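PDB 3ON4: transcriptional regulator, TetR family from Legionella pneumophila subsp. pneumophila str. Philadelphia 1, which probably binds DNA through an N-terminal helix-turn-helix and regulates transcription. Local coordinates for residues E20-K25 with E103-L108; H65-A70 with F130-I134; K85-Q89 with I186-K191. One frame throughout, in Å; residues are numbered along the deposited sequence.

Overall arrangement
Contact 1 joins helix 11-26, of the N-terminal TetR-family region, to the loop before helix 108-115; contact 2 pairs helix 54-77 with helix 121-144; contact 3 ties the C-terminus to the start of helix 84-98. Contacts 1 and 2, centred 15 Å apart, touch: Glu20 OE1 makes a salt bridge with Lys68 NZ (3.2 Å), Glu20 OE2 probably hydrogen-bonds His65 ND1 (2.7 Å), and Cys107 SG packs on Phe130 CE2 (3.8 Å). Contact 3 is separate, its nearest atoms about 8 Å from contact 2 and about 14 Å from contact 1. The sodium ion, bound at Ser114 and Asp115, lies about 8 Å from the Met106 side chain of contact 1.

Contact 1: residues E20-K25 with E103-L108; sequences EALIQK and ENKMCL
Residues 20-25 belong to helix 11-26, against which 103-108 runs as a loop: Glu103 and Asn104 are left-handed (phi/psi near 51/42 and 58/34), Lys105 and Met106, a selenomethionine here, extended, and Cys107 is the N-cap of helix 108-115, its SG capping a backbone N of the first turn. CA atoms are closest, at 5.0 Å, for Gln24-Met106 and Lys25-Lys105. Gln24 (chi1 m, chi2 t) grips Met106 twice: Met106 N donates to Gln24 O (2.9 Å, 164°), and Gln24 NE2 donates to Met106 O (2.9 Å) and Leu98 O. Gln24 OE1 accepts from a water at 2.7 Å, which accepts from Lys105 NZ at 2.8 Å; that amine also bonds Ser102 OG. An m,t,t,t Lys25 reaches Glu103, NZ to OE1 2.6 Å, in a salt bridge. Arg171 bonds Lys25 O and Asn104 O. Leu108 CD1 meets Ile23 CG2 at 3.4 Å. The junction between the N-terminal helix and the C-terminal region thus combines directional polar bonds with the packing of Leu108 on Ile23 and Gln24.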
ATOM      1  N   GLU A  20       6.576  -9.728  13.478  1.00 14.30           N
ATOM      2  CA  GLU A  20       7.032  -9.044  12.286  1.00 14.92           C
ATOM      3  C   GLU A  20       6.564  -9.779  11.014  1.00 14.25           C
ATOM      4  O   GLU A  20       6.046  -9.164  10.087  1.00 13.89           O
ATOM      5  CB  GLU A  20       8.555  -8.930  12.311  1.00 15.68           C
ATOM      6  CG  GLU A  20       9.150  -8.138  11.153  1.00 17.50           C
ATOM      7  CD  GLU A  20      10.688  -8.198  11.118  1.00 23.23           C
ATOM      8  OE1 GLU A  20      11.272  -9.310  11.070  1.00 24.09           O
ATOM      9  OE2 GLU A  20      11.311  -7.121  11.107  1.00 26.82           O
ATOM     10  N   ALA A  21       6.764 -11.087  10.998  1.00 14.24           N
ATOM     11  CA  ALA A  21       6.373 -11.933   9.898  1.00 14.56           C
ATOM     12  C   ALA A  21       4.870 -11.912   9.674  1.00 14.35           C
ATOM     13  O   ALA A  21       4.418 -11.724   8.535  1.00 13.90           O
ATOM     14  CB  ALA A  21       6.845 -13.368  10.117  1.00 15.37           C
ATOM     15  N   LEU A  22       4.098 -12.072  10.752  1.00 14.24           N
ATOM     16  CA  LEU A  22       2.638 -12.057  10.646  1.00 14.83           C
ATOM     17  C   LEU A  22       2.113 -10.718  10.124  1.00 15.34           C
ATOM     18  O   LEU A  22       1.201 -10.697   9.282  1.00 17.29           O
ATOM     19  CB  LEU A  22       1.998 -12.416  11.997  1.00 14.80           C
ATOM     20  CG  LEU A  22       2.227 -13.884  12.388  1.00 17.89           C
ATOM     21  CD1 LEU A  22       1.729 -14.136  13.809  1.00 17.98           C
ATOM     22  CD2 LEU A  22       1.570 -14.842  11.389  1.00 22.48           C
ATOM     23  N   ILE A  23       2.690  -9.616  10.602  1.00 15.15           N
ATOM     24  CA  ILE A  23       2.257  -8.280  10.188  1.00 14.81           C
ATOM     25  C   ILE A  23       2.575  -8.088   8.706  1.00 14.47           C
ATOM     26  O   ILE A  23       1.701  -7.643   7.924  1.00 14.23           O
ATOM     27  CB  ILE A  23       2.875  -7.157  11.055  1.00 15.28           C
ATOM     28  CG1 ILE A  23       2.308  -7.238  12.488  1.00 14.67           C
ATOM     29  CG2 ILE A  23       2.590  -5.781  10.409  1.00 15.62           C
ATOM     30  CD1 ILE A  23       3.116  -6.385  13.525  1.00 13.71           C
ATOM     31  N   GLN A  24       3.781  -8.472   8.305  1.00 14.01           N
ATOM     32  CA  GLN A  24       4.183  -8.390   6.907  1.00 14.61           C
ATOM     33  C   GLN A  24       3.356  -9.252   5.960  1.00 15.48           C
ATOM     34  O   GLN A  24       3.286  -8.947   4.775  1.00 15.41           O
ATOM     35  CB  GLN A  24       5.656  -8.724   6.719  1.00 15.25           C
ATOM     36  CG  GLN A  24       6.603  -7.691   7.302  1.00 15.33           C
ATOM     37  CD  GLN A  24       8.019  -7.990   6.930  1.00 15.29           C
ATOM     38  OE1 GLN A  24       8.725  -8.673   7.661  1.00 18.37           O
ATOM     39  NE2 GLN A  24       8.437  -7.518   5.754  1.00 15.37           N
ATOM     40  N   LYS A  25       2.785 -10.354   6.456  1.00 15.72           N
ATOM     41  CA  LYS A  25       2.000 -11.247   5.604  1.00 16.90           C
ATOM     42  C   LYS A  25       0.539 -10.782   5.555  1.00 17.58           C
ATOM     43  O   LYS A  25      -0.053 -10.653   4.481  1.00 18.65           O
ATOM     44  CB  LYS A  25       2.057 -12.694   6.115  1.00 17.58           C
ATOM     45  CG  LYS A  25       3.424 -13.365   5.923  1.00 19.61           C
ATOM     46  CD  LYS A  25       3.485 -14.723   6.571  1.00 21.03           C
ATOM     47  CE  LYS A  25       4.832 -15.374   6.347  1.00 21.38           C
ATOM     48  NZ  LYS A  25       4.848 -16.789   6.821  1.00 25.51           N
ATOM     49  N   GLU A 103       8.851 -15.300   1.728  1.00 18.37           N
ATOM     50  CA  GLU A 103       7.481 -15.795   1.813  1.00 18.57           C
ATOM     51  C   GLU A 103       6.426 -14.763   1.390  1.00 17.39           C
ATOM     52  O   GLU A 103       5.385 -14.631   2.028  1.00 16.18           O
ATOM     53  CB  GLU A 103       7.203 -16.342   3.223  1.00 19.14           C
ATOM     54  CG  GLU A 103       8.177 -17.483   3.606  1.00 22.01           C
ATOM     55  CD  GLU A 103       7.954 -18.081   5.002  1.00 25.15           C
ATOM     56  OE1 GLU A 103       7.110 -17.576   5.769  1.00 28.82           O
ATOM     57  OE2 GLU A 103       8.642 -19.068   5.323  1.00 27.54           O
ATOM     58  N   ASN A 104       6.728 -14.043   0.313  1.00 17.32           N
ATOM     59  CA  ASN A 104       5.793 -13.129  -0.354  1.00 16.94           C
ATOM     60  C   ASN A 104       5.272 -12.033   0.583  1.00 16.72           C
ATOM     61  O   ASN A 104       4.131 -11.590   0.447  1.00 16.59           O
ATOM     62  CB  ASN A 104       4.616 -13.919  -0.928  1.00 17.87           C
ATOM     63  CG  ASN A 104       3.840 -13.142  -1.964  1.00 18.47           C
ATOM     64  OD1 ASN A 104       4.424 -12.516  -2.859  1.00 19.81           O
ATOM     65  ND2 ASN A 104       2.527 -13.177  -1.861  1.00 17.82           N
ATOM     66  N   LYS A 105       6.130 -11.584   1.501  1.00 15.71           N
ATOM     67  CA  LYS A 105       5.797 -10.528   2.431  1.00 15.19           C
ATOM     68  C   LYS A 105       5.695  -9.141   1.813  1.00 15.42           C
ATOM     69  O   LYS A 105       6.335  -8.831   0.801  1.00 14.48           O
ATOM     70  CB  LYS A 105       6.796 -10.481   3.581  1.00 15.20           C
ATOM     71  CG  LYS A 105       6.591 -11.585   4.618  1.00 16.66           C
ATOM     72  CD  LYS A 105       7.819 -11.762   5.473  1.00 16.48           C
ATOM     73  CE  LYS A 105       7.838 -13.090   6.200  1.00 18.46           C
ATOM     74  NZ  LYS A 105       9.174 -13.319   6.809  1.00 17.66           N
HETATM   75  N   MSE A 106       4.873  -8.309   2.446  1.00 14.74           N
HETATM   76  CA  MSE A 106       4.834  -6.888   2.137  1.00 15.05           C
HETATM   77  C   MSE A 106       5.824  -6.168   3.050  1.00 14.40           C
HETATM   78  O   MSE A 106       6.208  -6.682   4.111  1.00 14.59           O
HETATM   79  CB  MSE A 106       3.405  -6.371   2.373  1.00 15.48           C
HETATM   80  CG  MSE A 106       3.155  -4.896   2.121  1.00 16.46           C
HETATM   81 SE   MSE A 106       3.661  -4.332   0.333  0.64 17.50          SE
HETATM   82  CE  MSE A 106       3.381  -2.433   0.546  1.00 16.70           C
ATOM     83  N   CYS A 107       6.213  -4.964   2.649  1.00 13.91           N
ATOM     84  CA  CYS A 107       6.988  -4.060   3.499  1.00 14.54           C
ATOM     85  C   CYS A 107       6.266  -3.857   4.819  1.00 13.74           C
ATOM     86  O   CYS A 107       5.061  -3.594   4.813  1.00 13.92           O
ATOM     87  CB  CYS A 107       7.105  -2.697   2.810  1.00 14.62           C
ATOM     88  SG  CYS A 107       7.955  -1.402   3.799  1.00 16.52           S
ATOM     89  N   LEU A 108       6.968  -3.969   5.943  1.00 14.03           N
ATOM     90  CA  LEU A 108       6.333  -3.713   7.251  1.00 14.19           C
ATOM     91  C   LEU A 108       5.794  -2.283   7.348  1.00 14.16           C
ATOM     92  O   LEU A 108       4.683  -2.033   7.866  1.00 14.17           O
ATOM     93  CB  LEU A 108       7.318  -3.930   8.390  1.00 15.25           C
ATOM     94  CG  LEU A 108       6.769  -3.906   9.809  1.00 16.93           C
ATOM     95  CD1 LEU A 108       5.916  -5.179  10.106  1.00 20.43           C
ATOM     96  CD2 LEU A 108       7.909  -3.798  10.793  1.00 21.53           C
TER
HETATM   97  O   HOH W   1       9.415 -11.121   8.605  1.00 19.44           O

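Contact 2: residues H65-A70 with F130-I134; sequences HTDKIA and FFELI
Two helical segments, 65-70 of helix 54-77 and 130-134 of helix 121-144, run nearly parallel (8° between N-to-C directions) with axes 10.4 Å apart; the nearest CA pairs are Thr66-Phe130 (5.7 Å) and Ala70-Leu133 (7.6 Å). Phe130, with chi1 t and chi2 84°, buries most surface. Its ring edge meets Thr66 OG1 (3.6 Å from Phe130 CD1) and Ile69 CG1 (4.0 Å from Phe130 CE1), while His65 CD2 lies 3.6 Å from Phe130 CE1; the two rings sit obliquely, planes at 38° and centroids 5.7 Å apart. Helix 54-77, which in the TetR fold follows the helix-turn-helix, here packs on a helix of the C-terminal domain. Thr66 (chi1 m) has OG1 hydrogen-bonded to Ile62 O within its own helix, so it meets the ring by packing, and sets CG2 4.1 Å from Leu133 CD1. Leu133 points across, chi1 t and chi2 off-well at 137°, bringing CD1 to 3.9 Å from Ala70 CB. Deeper, Ile134 CD1 reaches Ile69 CG2 at 3.6 Å, with Phe91 of helix 84-98 beside Ile134.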
ATOM      1  N   HIS A  65      12.418  -3.219  13.557  1.00 19.45           N
ATOM      2  CA  HIS A  65      12.542  -3.321  12.110  1.00 19.97           C
ATOM      3  C   HIS A  65      13.259  -2.104  11.544  1.00 19.59           C
ATOM      4  O   HIS A  65      14.097  -2.249  10.656  1.00 21.48           O
ATOM      5  CB  HIS A  65      11.156  -3.427  11.465  1.00 18.62           C
ATOM      6  CG  HIS A  65      11.175  -3.693   9.986  1.00 18.87           C
ATOM      7  ND1 HIS A  65      11.295  -4.958   9.461  1.00 19.68           N
ATOM      8  CD2 HIS A  65      10.991  -2.866   8.927  1.00 22.29           C
ATOM      9  CE1 HIS A  65      11.230  -4.896   8.141  1.00 22.07           C
ATOM     10  NE2 HIS A  65      11.035  -3.638   7.791  1.00 20.27           N
ATOM     11  N   THR A  66      12.907  -0.915  12.027  1.00 19.75           N
ATOM     12  CA  THR A  66      13.565   0.324  11.584  1.00 20.54           C
ATOM     13  C   THR A  66      15.068   0.319  11.901  1.00 22.02           C
ATOM     14  O   THR A  66      15.888   0.728  11.071  1.00 22.27           O
ATOM     15  CB  THR A  66      12.911   1.571  12.192  1.00 21.51           C
ATOM     16  OG1 THR A  66      11.505   1.582  11.868  1.00 19.73           O
ATOM     17  CG2 THR A  66      13.581   2.861  11.653  1.00 22.49           C
ATOM     18  N   ASP A  67      15.425  -0.158  13.090  1.00 22.20           N
ATOM     19  CA  ASP A  67      16.818  -0.286  13.470  1.00 24.07           C
ATOM     20  C   ASP A  67      17.579  -1.237  12.542  1.00 24.07           C
ATOM     21  O   ASP A  67      18.723  -0.974  12.191  1.00 24.47           O
ATOM     22  CB  ASP A  67      16.939  -0.790  14.910  1.00 24.77           C
ATOM     23  CG  ASP A  67      16.651   0.289  15.943  1.00 29.51           C
ATOM     24  OD1 ASP A  67      16.580   1.492  15.593  1.00 31.12           O
ATOM     25  OD2 ASP A  67      16.515  -0.079  17.131  1.00 31.47           O
ATOM     26  N   LYS A  68      16.951  -2.351  12.186  1.00 23.06           N
ATOM     27  CA  LYS A  68      17.537  -3.315  11.264  1.00 24.47           C
ATOM     28  C   LYS A  68      17.753  -2.716   9.878  1.00 24.65           C
ATOM     29  O   LYS A  68      18.840  -2.863   9.306  1.00 25.08           O
ATOM     30  CB  LYS A  68      16.681  -4.566  11.130  1.00 23.91           C
ATOM     31  CG  LYS A  68      16.705  -5.454  12.375  1.00 26.81           C
ATOM     32  CD  LYS A  68      16.174  -6.847  12.088  1.00 30.00           C
ATOM     33  CE  LYS A  68      14.661  -6.879  11.905  1.00 28.85           C
ATOM     34  NZ  LYS A  68      14.202  -8.285  11.650  1.00 29.47           N
ATOM     35  N   ILE A  69      16.734  -2.029   9.365  1.00 23.60           N
ATOM     36  CA  ILE A  69      16.842  -1.363   8.066  1.00 25.33           C
ATOM     37  C   ILE A  69      17.896  -0.254   8.081  1.00 25.13           C
ATOM     38  O   ILE A  69      18.647  -0.101   7.110  1.00 25.45           O
ATOM     39  CB  ILE A  69      15.505  -0.759   7.620  1.00 24.74           C
ATOM     40  CG1 ILE A  69      14.469  -1.859   7.404  1.00 28.63           C
ATOM     41  CG2 ILE A  69      15.674  -0.025   6.313  1.00 28.20           C
ATOM     42  CD1 ILE A  69      14.713  -2.686   6.158  1.00 31.68           C
ATOM     43  N   ALA A  70      17.940   0.530   9.162  1.00 24.33           N
ATOM     44  CA  ALA A  70      18.970   1.556   9.323  1.00 25.82           C
ATOM     45  C   ALA A  70      20.395   0.999   9.175  1.00 26.87           C
ATOM     46  O   ALA A  70      21.246   1.639   8.547  1.00 27.12           O
ATOM     47  CB  ALA A  70      18.816   2.286  10.663  1.00 26.80           C
ATOM     48  N   PHE A 130       9.875   5.423  10.339  1.00 20.86           N
ATOM     49  CA  PHE A 130      10.397   4.468   9.342  1.00 20.25           C
ATOM     50  C   PHE A 130      10.527   5.111   7.962  1.00 19.76           C
ATOM     51  O   PHE A 130      11.602   5.073   7.341  1.00 19.87           O
ATOM     52  CB  PHE A 130       9.499   3.228   9.280  1.00 18.88           C
ATOM     53  CG  PHE A 130       9.849   2.230   8.189  1.00 18.89           C
ATOM     54  CD1 PHE A 130      10.828   1.278   8.386  1.00 21.80           C
ATOM     55  CD2 PHE A 130       9.194   2.254   6.964  1.00 19.33           C
ATOM     56  CE1 PHE A 130      11.142   0.352   7.403  1.00 22.60           C
ATOM     57  CE2 PHE A 130       9.517   1.334   5.957  1.00 20.89           C
ATOM     58  CZ  PHE A 130      10.480   0.370   6.187  1.00 21.50           C
ATOM     59  N   PHE A 131       9.448   5.731   7.489  1.00 18.20           N
ATOM     60  CA  PHE A 131       9.495   6.384   6.185  1.00 18.08           C
ATOM     61  C   PHE A 131      10.433   7.593   6.145  1.00 19.78           C
ATOM     62  O   PHE A 131      11.152   7.783   5.165  1.00 18.41           O
ATOM     63  CB  PHE A 131       8.088   6.707   5.688  1.00 17.70           C
ATOM     64  CG  PHE A 131       7.358   5.470   5.233  1.00 16.98           C
ATOM     65  CD1 PHE A 131       7.794   4.788   4.109  1.00 16.20           C
ATOM     66  CD2 PHE A 131       6.312   4.934   5.977  1.00 17.04           C
ATOM     67  CE1 PHE A 131       7.178   3.611   3.709  1.00 18.42           C
ATOM     68  CE2 PHE A 131       5.692   3.772   5.573  1.00 16.14           C
ATOM     69  CZ  PHE A 131       6.126   3.106   4.446  1.00 15.61           C
ATOM     70  N   GLU A 132      10.426   8.388   7.209  1.00 20.79           N
ATOM     71  CA  GLU A 132      11.325   9.533   7.316  1.00 23.67           C
ATOM     72  C   GLU A 132      12.784   9.082   7.201  1.00 23.61           C
ATOM     73  O   GLU A 132      13.564   9.728   6.522  1.00 24.56           O
ATOM     74  CB  GLU A 132      11.072  10.295   8.637  1.00 25.24           C
ATOM     75  CG  GLU A 132       9.777  11.101   8.549  1.00 29.38           C
ATOM     76  CD  GLU A 132       9.218  11.539   9.892  1.00 35.47           C
ATOM     77  OE1 GLU A 132       9.935  11.433  10.920  1.00 36.36           O
ATOM     78  OE2 GLU A 132       8.037  11.993   9.897  1.00 39.81           O
ATOM     79  N   LEU A 133      13.134   7.959   7.823  1.00 23.86           N
ATOM     80  CA  LEU A 133      14.492   7.428   7.746  1.00 24.91           C
ATOM     81  C   LEU A 133      14.856   7.001   6.321  1.00 24.04           C
ATOM     82  O   LEU A 133      15.934   7.319   5.837  1.00 24.89           O
ATOM     83  CB  LEU A 133      14.658   6.244   8.680  1.00 25.25           C
ATOM     84  CG  LEU A 133      16.088   5.712   8.804  1.00 29.19           C
ATOM     85  CD1 LEU A 133      16.426   5.399  10.271  1.00 31.64           C
ATOM     86  CD2 LEU A 133      16.240   4.506   7.919  1.00 29.74           C
ATOM     87  N   ILE A 134      13.927   6.321   5.655  1.00 21.48           N
ATOM     88  CA  ILE A 134      14.148   5.839   4.300  1.00 21.28           C
ATOM     89  C   ILE A 134      14.296   7.000   3.330  1.00 20.68           C
ATOM     90  O   ILE A 134      15.227   7.024   2.532  1.00 20.84           O
ATOM     91  CB  ILE A 134      13.015   4.899   3.805  1.00 20.14           C
ATOM     92  CG1 ILE A 134      12.951   3.587   4.606  1.00 23.37           C
ATOM     93  CG2 ILE A 134      13.148   4.621   2.280  1.00 19.40           C
ATOM     94  CD1 ILE A 134      14.133   2.710   4.479  1.00 27.16           C
TER

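Contact 3: residues K85-Q89 with I186-K191; sequences KEKIQ and IDQTIK
Residues 186-189 end helix 177-189 beside the first turns of helix 84-98; the sequences run in opposite senses, as the nearest CA pairs Gln89-Ile186 (7.2 Å) and Lys85-Ile190 (6.1 Å) indicate. Ile186 (chi1 m, chi2 t) points across, its CG2 3.7 Å from Ile88 CG2 and 4.1 Å from Gln89 CG. Asp187 accepts twice: OD1 from Gln89 NE2 (2.7 Å, 158°), and its backbone O from Lys85 NZ (2.9 Å); OD1 also forms a salt bridge with Arg183. Lys85, all t, thus lies extended across the last helical turn, its ammonium meeting carbonyls at the C-terminal end of helix 177-189, where main-chain acceptors lack in-helix donors. This joins the last helix of the chain to the first helix of the all-helical C-terminal region of a TetR-family regulator, with Leu138 and Val141 of helix 121-144 packing on Ile88. At Ile190 the chain leaves helical geometry (phi/psi -90/141). Its side chain points across, CD1 3.6 Å from Ile88 CG1 and CG2 3.7 Å from Lys85 CB, and its O accepts a weak hydrogen bond from Lys85 NZ at 3.4 Å. Lys191, poorly ordered, has O linked through one water (2.8 Å) to Lys85 N, 3.0 Å from that water.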
ATOM      1  N   LYS A  85      23.915   5.476  -7.880  1.00 29.40           N
ATOM      2  CA  LYS A  85      22.930   4.654  -8.558  1.00 28.61           C
ATOM      3  C   LYS A  85      22.976   3.236  -8.033  1.00 27.47           C
ATOM      4  O   LYS A  85      21.941   2.641  -7.796  1.00 27.20           O
ATOM      5  CB  LYS A  85      23.201   4.637 -10.060  1.00 30.23           C
ATOM      6  CG  LYS A  85      22.167   3.896 -10.860  1.00 31.27           C
ATOM      7  CD  LYS A  85      22.414   4.119 -12.343  1.00 33.66           C
ATOM      8  CE  LYS A  85      21.284   3.569 -13.164  1.00 34.45           C
ATOM      9  NZ  LYS A  85      21.463   3.919 -14.595  1.00 36.13           N
ATOM     10  N   GLU A  86      24.172   2.700  -7.843  1.00 28.36           N
ATOM     11  CA  GLU A  86      24.311   1.339  -7.324  1.00 28.28           C
ATOM     12  C   GLU A  86      23.772   1.241  -5.892  1.00 26.51           C
ATOM     13  O   GLU A  86      23.225   0.214  -5.515  1.00 26.58           O
ATOM     14  CB  GLU A  86      25.771   0.882  -7.392  1.00 29.80           C
ATOM     15  CG  GLU A  86      26.274   0.531  -8.813  1.00 32.66           C
ATOM     16  CD  GLU A  86      27.774   0.280  -8.889  1.00 36.65           C
ATOM     17  OE1 GLU A  86      28.561   0.917  -8.153  1.00 38.06           O
ATOM     18  OE2 GLU A  86      28.185  -0.543  -9.726  1.00 42.40           O
ATOM     19  N   LYS A  87      23.923   2.301  -5.102  1.00 26.30           N
ATOM     20  CA  LYS A  87      23.390   2.311  -3.720  1.00 25.54           C
ATOM     21  C   LYS A  87      21.849   2.213  -3.707  1.00 24.20           C
ATOM     22  O   LYS A  87      21.256   1.482  -2.899  1.00 22.18           O
ATOM     23  CB  LYS A  87      23.868   3.555  -2.962  1.00 26.56           C
ATOM     24  CG  LYS A  87      25.374   3.561  -2.668  1.00 27.77           C
ATOM     25  CD  LYS A  87      25.820   4.849  -1.990  1.00 30.84           C
ATOM     26  CE  LYS A  87      27.318   4.822  -1.717  1.00 33.75           C
ATOM     27  NZ  LYS A  87      27.886   6.170  -1.441  1.00 37.10           N
ATOM     28  N   ILE A  88      21.214   2.942  -4.621  1.00 24.60           N
ATOM     29  CA  ILE A  88      19.771   2.876  -4.779  1.00 23.01           C
ATOM     30  C   ILE A  88      19.380   1.478  -5.261  1.00 23.04           C
ATOM     31  O   ILE A  88      18.427   0.903  -4.755  1.00 22.19           O
ATOM     32  CB  ILE A  88      19.227   3.924  -5.790  1.00 24.55           C
ATOM     33  CG1 ILE A  88      19.579   5.381  -5.380  1.00 25.39           C
ATOM     34  CG2 ILE A  88      17.717   3.728  -5.962  1.00 21.33           C
ATOM     35  CD1 ILE A  88      19.293   5.697  -3.930  1.00 25.73           C
ATOM     36  N   GLN A  89      20.102   0.928  -6.240  1.00 24.21           N
ATOM     37  CA  GLN A  89      19.807  -0.440  -6.718  1.00 24.28           C
ATOM     38  C   GLN A  89      19.918  -1.469  -5.580  1.00 24.26           C
ATOM     39  O   GLN A  89      19.068  -2.367  -5.435  1.00 23.80           O
ATOM     40  CB  GLN A  89      20.726  -0.825  -7.905  1.00 25.41           C
ATOM     41  CG  GLN A  89      20.466  -0.011  -9.193  1.00 26.46           C
ATOM     42  CD  GLN A  89      21.534  -0.196 -10.272  1.00 30.76           C
ATOM     43  OE1 GLN A  89      22.711  -0.440  -9.980  1.00 31.69           O
ATOM     44  NE2 GLN A  89      21.129  -0.047 -11.530  1.00 32.40           N
ATOM     45  N   ILE A 186      14.365   3.224 -11.690  1.00 23.52           N
ATOM     46  CA  ILE A 186      15.644   3.587 -11.065  1.00 24.21           C
ATOM     47  C   ILE A 186      16.725   3.732 -12.155  1.00 26.56           C
ATOM     48  O   ILE A 186      17.409   4.769 -12.252  1.00 27.39           O
ATOM     49  CB  ILE A 186      16.057   2.538  -9.986  1.00 23.84           C
ATOM     50  CG1 ILE A 186      15.102   2.565  -8.793  1.00 23.57           C
ATOM     51  CG2 ILE A 186      17.485   2.768  -9.508  1.00 25.65           C
ATOM     52  CD1 ILE A 186      15.219   1.341  -7.821  1.00 22.93           C
ATOM     53  N   ASP A 187      16.836   2.695 -12.983  1.00 27.13           N
ATOM     54  CA  ASP A 187      17.859   2.610 -14.009  1.00 30.95           C
ATOM     55  C   ASP A 187      17.711   3.700 -15.052  1.00 32.78           C
ATOM     56  O   ASP A 187      18.708   4.175 -15.584  1.00 34.65           O
ATOM     57  CB  ASP A 187      17.803   1.248 -14.715  1.00 32.46           C
ATOM     58  CG  ASP A 187      18.199   0.094 -13.815  1.00 34.70           C
ATOM     59  OD1 ASP A 187      18.707   0.354 -12.691  1.00 36.74           O
ATOM     60  OD2 ASP A 187      18.016  -1.078 -14.246  1.00 36.44           O
ATOM     61  N   GLN A 188      16.474   4.065 -15.384  1.00 32.18           N
ATOM     62  CA  GLN A 188      16.250   5.065 -16.432  1.00 36.61           C
ATOM     63  C   GLN A 188      16.305   6.506 -15.907  1.00 37.87           C
ATOM     64  O   GLN A 188      16.602   7.427 -16.671  1.00 41.12           O
ATOM     65  CB  GLN A 188      14.941   4.803 -17.190  1.00 36.94           C
ATOM     66  CG  GLN A 188      14.891   3.443 -17.930  1.00 38.78           C
ATOM     67  CD  GLN A 188      15.998   3.271 -18.966  1.00 45.70           C
ATOM     68  OE1 GLN A 188      16.128   4.074 -19.893  1.00 51.98           O
ATOM     69  NE2 GLN A 188      16.801   2.217 -18.814  1.00 47.14           N
ATOM     70  N   THR A 189      16.057   6.693 -14.613  1.00 35.91           N
ATOM     71  CA  THR A 189      15.932   8.037 -14.038  1.00 38.42           C
ATOM     72  C   THR A 189      17.222   8.542 -13.396  1.00 40.57           C
ATOM     73  O   THR A 189      17.531   9.728 -13.516  1.00 43.86           O
ATOM     74  CB  THR A 189      14.775   8.127 -13.006  1.00 36.57           C
ATOM     75  OG1 THR A 189      13.581   7.590 -13.586  1.00 35.84           O
ATOM     76  CG2 THR A 189      14.511   9.592 -12.590  1.00 39.40           C
ATOM     77  N   ILE A 190      17.977   7.656 -12.744  1.00 39.97           N
ATOM     78  CA  ILE A 190      19.202   8.047 -12.020  1.00 42.85           C
ATOM     79  C   ILE A 190      20.462   7.990 -12.886  1.00 46.97           C
ATOM     80  O   ILE A 190      20.643   7.050 -13.651  1.00 46.93           O
ATOM     81  CB  ILE A 190      19.443   7.148 -10.790  1.00 41.29           C
ATOM     82  CG1 ILE A 190      18.342   7.346  -9.757  1.00 39.81           C
ATOM     83  CG2 ILE A 190      20.811   7.443 -10.152  1.00 44.72           C
ATOM     84  CD1 ILE A 190      18.422   6.364  -8.634  1.00 38.61           C
ATOM     85  N   LYS A 191      21.346   8.980 -12.699  1.00 51.57           N
ATOM     86  CA  LYS A 191      22.566   9.167 -13.500  1.00 56.77           C
ATOM     87  C   LYS A 191      23.659   8.121 -13.237  1.00 58.74           C
ATOM     88  O   LYS A 191      24.051   7.873 -12.092  1.00 59.07           O
ATOM     89  CB  LYS A 191      23.196  10.551 -13.225  1.00 60.68           C
ATOM     90  CG  LYS A 191      22.267  11.766 -13.342  1.00 61.55           C
ATOM     91  CD  LYS A 191      23.006  13.066 -12.963  1.00 66.59           C
ATOM     92  CE  LYS A 191      22.042  14.251 -12.814  1.00 67.93           C
ATOM     93  NZ  LYS A 191      22.659  15.433 -12.144  1.00 70.96           N
ATOM     94  OXT LYS A 191      24.225   7.545 -14.170  1.00 61.72           O
TER
HETATM   95  O   HOH W   2      25.504   7.268  -9.722  1.00 39.10           O